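PDB 3L49: ABC sugar (Ribose) transporter, periplasmic substrate-binding subunit from Rhodobacter sphaeroides, which probably binds a sugar in the periplasm and hands it to an ABC transporter. Local coordinates for residues Q25-E30 with L254-V259; D20-Q25 with Q246-I251. All coordinates share one frame; numbering follows the deposited sequence.

Contact 1. Residues Q25-E30 with L254-V259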
loop_
_atom_site.group_PDB
_atom_site.type_symbol
_atom_site.label_atom_id
_atom_site.label_comp_id
_atom_site.label_asym_id
_atom_site.label_seq_id
_atom_site.Cartn_x
_atom_site.Cartn_y
_atom_site.Cartn_z
ATOM N N GLN A 25 -14.040 -3.219 -3.608
ATOM C CA GLN A 25 -15.403 -2.830 -3.961
ATOM C C GLN A 25 -15.488 -2.338 -5.402
ATOM O O GLN A 25 -16.478 -2.599 -6.090
ATOM C CB GLN A 25 -15.859 -1.697 -3.053
ATOM C CG GLN A 25 -17.224 -1.867 -2.457
ATOM C CD GLN A 25 -17.151 -2.216 -0.988
ATOM O OE1 GLN A 25 -17.175 -1.333 -0.124
ATOM N NE2 GLN A 25 -17.043 -3.507 -0.691
ATOM N N ALA A 26 -14.449 -1.613 -5.834
ATOM C CA ALA A 26 -14.362 -1.043 -7.184
ATOM C C ALA A 26 -14.269 -2.122 -8.258
ATOM O O ALA A 26 -14.850 -1.978 -9.340
ATOM C CB ALA A 26 -13.180 -0.103 -7.285
ATOM N N GLN A 27 -13.525 -3.185 -7.946
ATOM C CA GLN A 27 -13.426 -4.358 -8.803
ATOM C C GLN A 27 -14.775 -5.039 -8.996
ATOM O O GLN A 27 -15.183 -5.280 -10.133
ATOM C CB GLN A 27 -12.411 -5.360 -8.245
ATOM C CG GLN A 27 -10.974 -4.988 -8.513
ATOM C CD GLN A 27 -10.019 -5.719 -7.598
ATOM O OE1 GLN A 27 -9.663 -6.859 -7.847
ATOM N NE2 GLN A 27 -9.607 -5.062 -6.527
ATOM N N ILE A 28 -15.459 -5.325 -7.885
ATOM C CA ILE A 28 -16.776 -5.966 -7.901
ATOM C C ILE A 28 -17.754 -5.140 -8.726
ATOM O O ILE A 28 -18.420 -5.674 -9.622
ATOM C CB ILE A 28 -17.326 -6.184 -6.462
ATOM C CG1 ILE A 28 -16.457 -7.183 -5.685
ATOM C CG2 ILE A 28 -18.783 -6.672 -6.477
ATOM C CD1 ILE A 28 -16.765 -7.227 -4.176
ATOM N N ALA A 29 -17.799 -3.837 -8.435
ATOM C CA ALA A 29 -18.694 -2.883 -9.101
ATOM C C ALA A 29 -18.471 -2.815 -10.608
ATOM O O ALA A 29 -19.432 -2.757 -11.379
ATOM C CB ALA A 29 -18.538 -1.498 -8.488
ATOM N N GLU A 30 -17.200 -2.840 -11.015
ATOM C CA GLU A 30 -16.840 -2.746 -12.424
ATOM C C GLU A 30 -17.130 -4.030 -13.198
ATOM O O GLU A 30 -17.573 -3.971 -14.352
ATOM C CB GLU A 30 -15.379 -2.294 -12.597
ATOM C CG GLU A 30 -15.048 -1.706 -13.984
ATOM C CD GLU A 30 -15.943 -0.516 -14.410
ATOM O OE1 GLU A 30 -16.564 0.150 -13.546
ATOM O OE2 GLU A 30 -16.014 -0.233 -15.628
ATOM N N LEU A 254 -9.719 0.146 -13.086
ATOM C CA LEU A 254 -8.813 0.048 -14.235
ATOM C C LEU A 254 -8.314 -1.373 -14.472
ATOM O O LEU A 254 -8.106 -1.778 -15.619
ATOM C CB LEU A 254 -7.616 0.988 -14.052
ATOM C CG LEU A 254 -7.774 2.497 -14.251
ATOM C CD1 LEU A 254 -6.626 3.240 -13.573
ATOM C CD2 LEU A 254 -7.861 2.845 -15.735
ATOM N N ALA A 255 -8.112 -2.106 -13.376
ATOM C CA ALA A 255 -7.713 -3.507 -13.408
ATOM C C ALA A 255 -8.744 -4.383 -14.119
ATOM O O ALA A 255 -8.378 -5.270 -14.883
ATOM C CB ALA A 255 -7.455 -4.017 -11.994
ATOM N N VAL A 256 -10.027 -4.110 -13.878
ATOM C CA VAL A 256 -11.122 -4.865 -14.489
ATOM C C VAL A 256 -11.209 -4.590 -15.995
ATOM O O VAL A 256 -11.522 -5.488 -16.779
ATOM C CB VAL A 256 -12.475 -4.616 -13.757
ATOM C CG1 VAL A 256 -13.627 -5.348 -14.436
ATOM C CG2 VAL A 256 -12.374 -5.073 -12.321
ATOM N N GLN A 257 -10.914 -3.367 -16.418
ATOM C CA GLN A 257 -10.926 -3.123 -17.859
ATOM C C GLN A 257 -9.661 -3.583 -18.568
ATOM O O GLN A 257 -9.674 -3.743 -19.772
ATOM C CB GLN A 257 -11.333 -1.703 -18.247
ATOM C CG GLN A 257 -11.141 -0.659 -17.207
ATOM C CD GLN A 257 -12.272 0.346 -17.214
ATOM O OE1 GLN A 257 -12.036 1.546 -17.280
ATOM N NE2 GLN A 257 -13.508 -0.141 -17.154
ATOM N N ASN A 258 -8.590 -3.822 -17.821
ATOM C CA ASN A 258 -7.469 -4.587 -18.353
ATOM C C ASN A 258 -7.867 -6.039 -18.600
ATOM O O ASN A 258 -7.509 -6.617 -19.626
ATOM C CB ASN A 258 -6.257 -4.505 -17.431
ATOM C CG ASN A 258 -5.477 -3.222 -17.618
ATOM O OD1 ASN A 258 -5.303 -2.749 -18.744
ATOM N ND2 ASN A 258 -5.009 -2.647 -16.516
ATOM N N VAL A 259 -8.620 -6.614 -17.662
ATOM C CA VAL A 259 -9.220 -7.935 -17.845
ATOM C C VAL A 259 -10.157 -7.946 -19.059
ATOM O O VAL A 259 -10.023 -8.781 -19.954
ATOM C CB VAL A 259 -10.008 -8.392 -16.589
ATOM C CG1 VAL A 259 -10.613 -9.766 -16.807
ATOM C CG2 VAL A 259 -9.117 -8.414 -15.364
#
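V256 meets segment 25-30 of helix 18-33 with both of its methyls. CG2 lies against the backbone at Q27, 3.6 Å from Q27 O, and also touches CB and CG of Q27; CG1 and CB rest on the aliphatic part of E30, where V256 CB is 3.9 Å from E30 CG. A beta-branched residue suits this place, because its two methyls spread over residues one helical turn apart. E30 has CG anti to its backbone N (chi1 -160°) and then bends at chi2, which lays its methylenes on the valine and carries the carboxylate past it toward Q257. There E30 OE2 lies 2.9 Å from Q257 NE2, with carboxylate and amide planes nearly perpendicular. The same oxygen forms a salt bridge with R33, which helps to fix the carboxylate at the border of the apolar patch. Q27 gives only its methylenes and backbone to V256; its NE2 is hydrogen-bonded to A23 O and to Q68 OE1, so both bonds fall on the amide nitrogen of a buried side chain. The segment axes come within 8.9 Å at 42°, and Q27 and V256 both pack on I66, placing the helices on one face of the sheet, beside its parallel strands 7-12, 64-68 and 89-92.

Contact 2. Residues D20-Q25 with Q246-I251; sequences DLKAYQ and QQPSEI
The side chain of K22 leaves its helix with chi1 at -105° and bends at chi2, a course that lays CB and CG along the first turn of helix 248-263 and leads the amine away from it. K22 CB comes to 3.8 Å from P248 CG, while K22 CG passes 3.4 Å from S249 OG. The ammonium group turns back to its own helix, where NZ forms a salt bridge with D18, so that, of the side chain, the hydrocarbon part serves the interface. S249 holds OG beside its backbone N and anti to the carbonyl carbon (chi1 -72°). From there S249 OG reaches a water oxygen 2.7 Å away, and this water donates a hydrogen bond to K22 O, also at 2.7 Å. The small, polar serine side chain is thus linked through one water to the backbone carbonyl of K22, on the solvent side.

Deeper in, A23 lies next to P248. The small methyl lets the backbones come close: the CA atoms of A23 and P248 are 4.7 Å apart, and A23 CA sits 3.5 Å from P248 O in a CA-H...O contact with an angle of 145° at the hydrogen. A23 CB and P248 CB add an apolar touch. Proline fits the first turn of a helix, since it has no N-H to give and no earlier carbonyl in the helix awaits one; Q247 just before it occupies the N-cap position. W19 packs on P248 from the same helix as A23, and Q246 NE2 hydrogen-bonds an unidentified molecule, probably from the crystallisation liquor.

No direct hydrogen bond crosses between the segments; close fit, one weak CH...O contact and a single water bridge join them, consistent with an association that depends on small residues and shape more than on charge.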
loop_
_atom_site.group_PDB
_atom_site.type_symbol
_atom_site.label_atom_id
_atom_site.label_comp_id
_atom_site.label_asym_id
_atom_site.label_seq_id
_atom_site.Cartn_x
_atom_site.Cartn_y
_atom_site.Cartn_z
ATOM N N ASP A 20 -7.860 -0.879 0.946
ATOM C CA ASP A 20 -8.168 -2.235 0.504
ATOM C C ASP A 20 -9.640 -2.407 0.180
ATOM O O ASP A 20 -9.976 -3.009 -0.831
ATOM C CB ASP A 20 -7.762 -3.247 1.576
ATOM C CG ASP A 20 -6.261 -3.433 1.668
ATOM O OD1 ASP A 20 -5.509 -2.540 1.223
ATOM O OD2 ASP A 20 -5.831 -4.473 2.204
ATOM N N LEU A 21 -10.505 -1.875 1.044
ATOM C CA LEU A 21 -11.943 -1.972 0.856
ATOM C C LEU A 21 -12.389 -1.231 -0.401
ATOM O O LEU A 21 -13.197 -1.756 -1.169
ATOM C CB LEU A 21 -12.705 -1.477 2.091
ATOM C CG LEU A 21 -14.239 -1.502 1.975
ATOM C CD1 LEU A 21 -14.757 -2.926 1.859
ATOM C CD2 LEU A 21 -14.921 -0.760 3.128
ATOM N N LYS A 22 -11.843 -0.032 -0.610
ATOM C CA LYS A 22 -12.108 0.756 -1.825
ATOM C C LYS A 22 -11.709 0.049 -3.127
ATOM O O LYS A 22 -12.465 0.085 -4.095
ATOM C CB LYS A 22 -11.435 2.132 -1.753
ATOM C CG LYS A 22 -12.371 3.310 -1.484
ATOM C CD LYS A 22 -12.905 3.345 -0.055
ATOM C CE LYS A 22 -13.227 4.770 0.390
ATOM N NZ LYS A 22 -11.992 5.596 0.571
ATOM N N ALA A 23 -10.536 -0.589 -3.140
ATOM C CA ALA A 23 -10.050 -1.285 -4.329
ATOM C C ALA A 23 -10.891 -2.528 -4.647
ATOM O O ALA A 23 -11.233 -2.796 -5.809
ATOM C CB ALA A 23 -8.588 -1.664 -4.143
ATOM N N TYR A 24 -11.221 -3.269 -3.588
ATOM C CA TYR A 24 -11.989 -4.509 -3.648
ATOM C C TYR A 24 -13.410 -4.258 -4.149
ATOM O O TYR A 24 -13.901 -4.977 -5.021
ATOM C CB TYR A 24 -12.010 -5.120 -2.252
ATOM C CG TYR A 24 -12.593 -6.506 -2.112
ATOM C CD1 TYR A 24 -13.874 -6.691 -1.600
ATOM C CD2 TYR A 24 -11.846 -7.638 -2.443
ATOM C CE1 TYR A 24 -14.405 -7.963 -1.438
ATOM C CE2 TYR A 24 -12.370 -8.917 -2.288
ATOM C CZ TYR A 24 -13.650 -9.066 -1.783
ATOM O OH TYR A 24 -14.185 -10.317 -1.616
ATOM N N GLN A 25 -14.040 -3.219 -3.608
ATOM C CA GLN A 25 -15.403 -2.830 -3.961
ATOM C C GLN A 25 -15.488 -2.338 -5.402
ATOM O O GLN A 25 -16.478 -2.599 -6.090
ATOM C CB GLN A 25 -15.859 -1.697 -3.053
ATOM C CG GLN A 25 -17.224 -1.867 -2.457
ATOM C CD GLN A 25 -17.151 -2.216 -0.988
ATOM O OE1 GLN A 25 -17.175 -1.333 -0.124
ATOM N NE2 GLN A 25 -17.043 -3.507 -0.691
ATOM N N GLN A 246 -3.416 8.185 -2.926
ATOM C CA GLN A 246 -3.685 7.318 -4.070
ATOM C C GLN A 246 -5.167 7.261 -4.427
ATOM O O GLN A 246 -6.007 7.768 -3.697
ATOM C CB GLN A 246 -3.228 5.897 -3.762
ATOM C CG GLN A 246 -1.745 5.712 -3.510
ATOM C CD GLN A 246 -1.418 4.254 -3.334
ATOM O OE1 GLN A 246 -1.083 3.562 -4.294
ATOM N NE2 GLN A 246 -1.570 3.758 -2.113
ATOM N N GLN A 247 -5.486 6.607 -5.544
ATOM C CA GLN A 247 -6.881 6.388 -5.935
ATOM C C GLN A 247 -7.243 4.896 -6.043
ATOM O O GLN A 247 -7.320 4.368 -7.162
ATOM C CB GLN A 247 -7.170 7.096 -7.262
ATOM C CG GLN A 247 -6.968 8.604 -7.241
ATOM C CD GLN A 247 -6.701 9.179 -8.618
ATOM O OE1 GLN A 247 -7.134 8.631 -9.632
ATOM N NE2 GLN A 247 -5.991 10.299 -8.661
ATOM N N PRO A 248 -7.451 4.207 -4.889
ATOM C CA PRO A 248 -7.798 2.774 -4.911
ATOM C C PRO A 248 -9.051 2.432 -5.719
ATOM O O PRO A 248 -9.065 1.412 -6.407
ATOM C CB PRO A 248 -8.001 2.433 -3.429
ATOM C CG PRO A 248 -8.187 3.739 -2.745
ATOM C CD PRO A 248 -7.323 4.686 -3.501
ATOM N N SER A 249 -10.072 3.285 -5.652
ATOM C CA SER A 249 -11.274 3.111 -6.468
ATOM C C SER A 249 -10.987 3.161 -7.970
ATOM O O SER A 249 -11.608 2.423 -8.745
ATOM C CB SER A 249 -12.352 4.122 -6.088
ATOM O OG SER A 249 -12.904 3.797 -4.825
ATOM N N GLU A 250 -10.039 4.006 -8.376
ATOM C CA GLU A 250 -9.597 4.022 -9.772
ATOM C C GLU A 250 -8.802 2.792 -10.152
ATOM O O GLU A 250 -9.040 2.219 -11.216
ATOM C CB GLU A 250 -8.790 5.269 -10.100
ATOM C CG GLU A 250 -9.635 6.379 -10.644
ATOM C CD GLU A 250 -10.243 6.079 -12.005
ATOM O OE1 GLU A 250 -11.472 6.273 -12.152
ATOM O OE2 GLU A 250 -9.500 5.664 -12.926
ATOM N N ILE A 251 -7.867 2.405 -9.278
ATOM C CA ILE A 251 -7.024 1.221 -9.473
ATOM C C ILE A 251 -7.875 -0.039 -9.708
ATOM O O ILE A 251 -7.655 -0.761 -10.681
ATOM C CB ILE A 251 -6.008 1.050 -8.297
ATOM C CG1 ILE A 251 -4.801 1.973 -8.500
ATOM C CG2 ILE A 251 -5.524 -0.373 -8.179
ATOM C CD1 ILE A 251 -4.234 2.589 -7.210
HETATM O O HOH W 1 -14.540 1.741 -4.372
#

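Both contacts join helix 18-33 to helix 248-263, contact 2 at the start of the second helix and contact 1 about two turns further on; Q25 belongs to both, and A26 CB packs 3.3 Å from S249 O between them. Contact 1 is the more buried and lies farther from the centre of the chain, with a valine set among aliphatic methylenes and a charged group at its border. Contact 2 is partly buried, nearer the unidentified molecule, and relies on backbone proximity and water. Judged by the nearest CA atoms, the backbones come closer at contact 2, where alanine and proline permit it, while larger side chains fill the interface at contact 1.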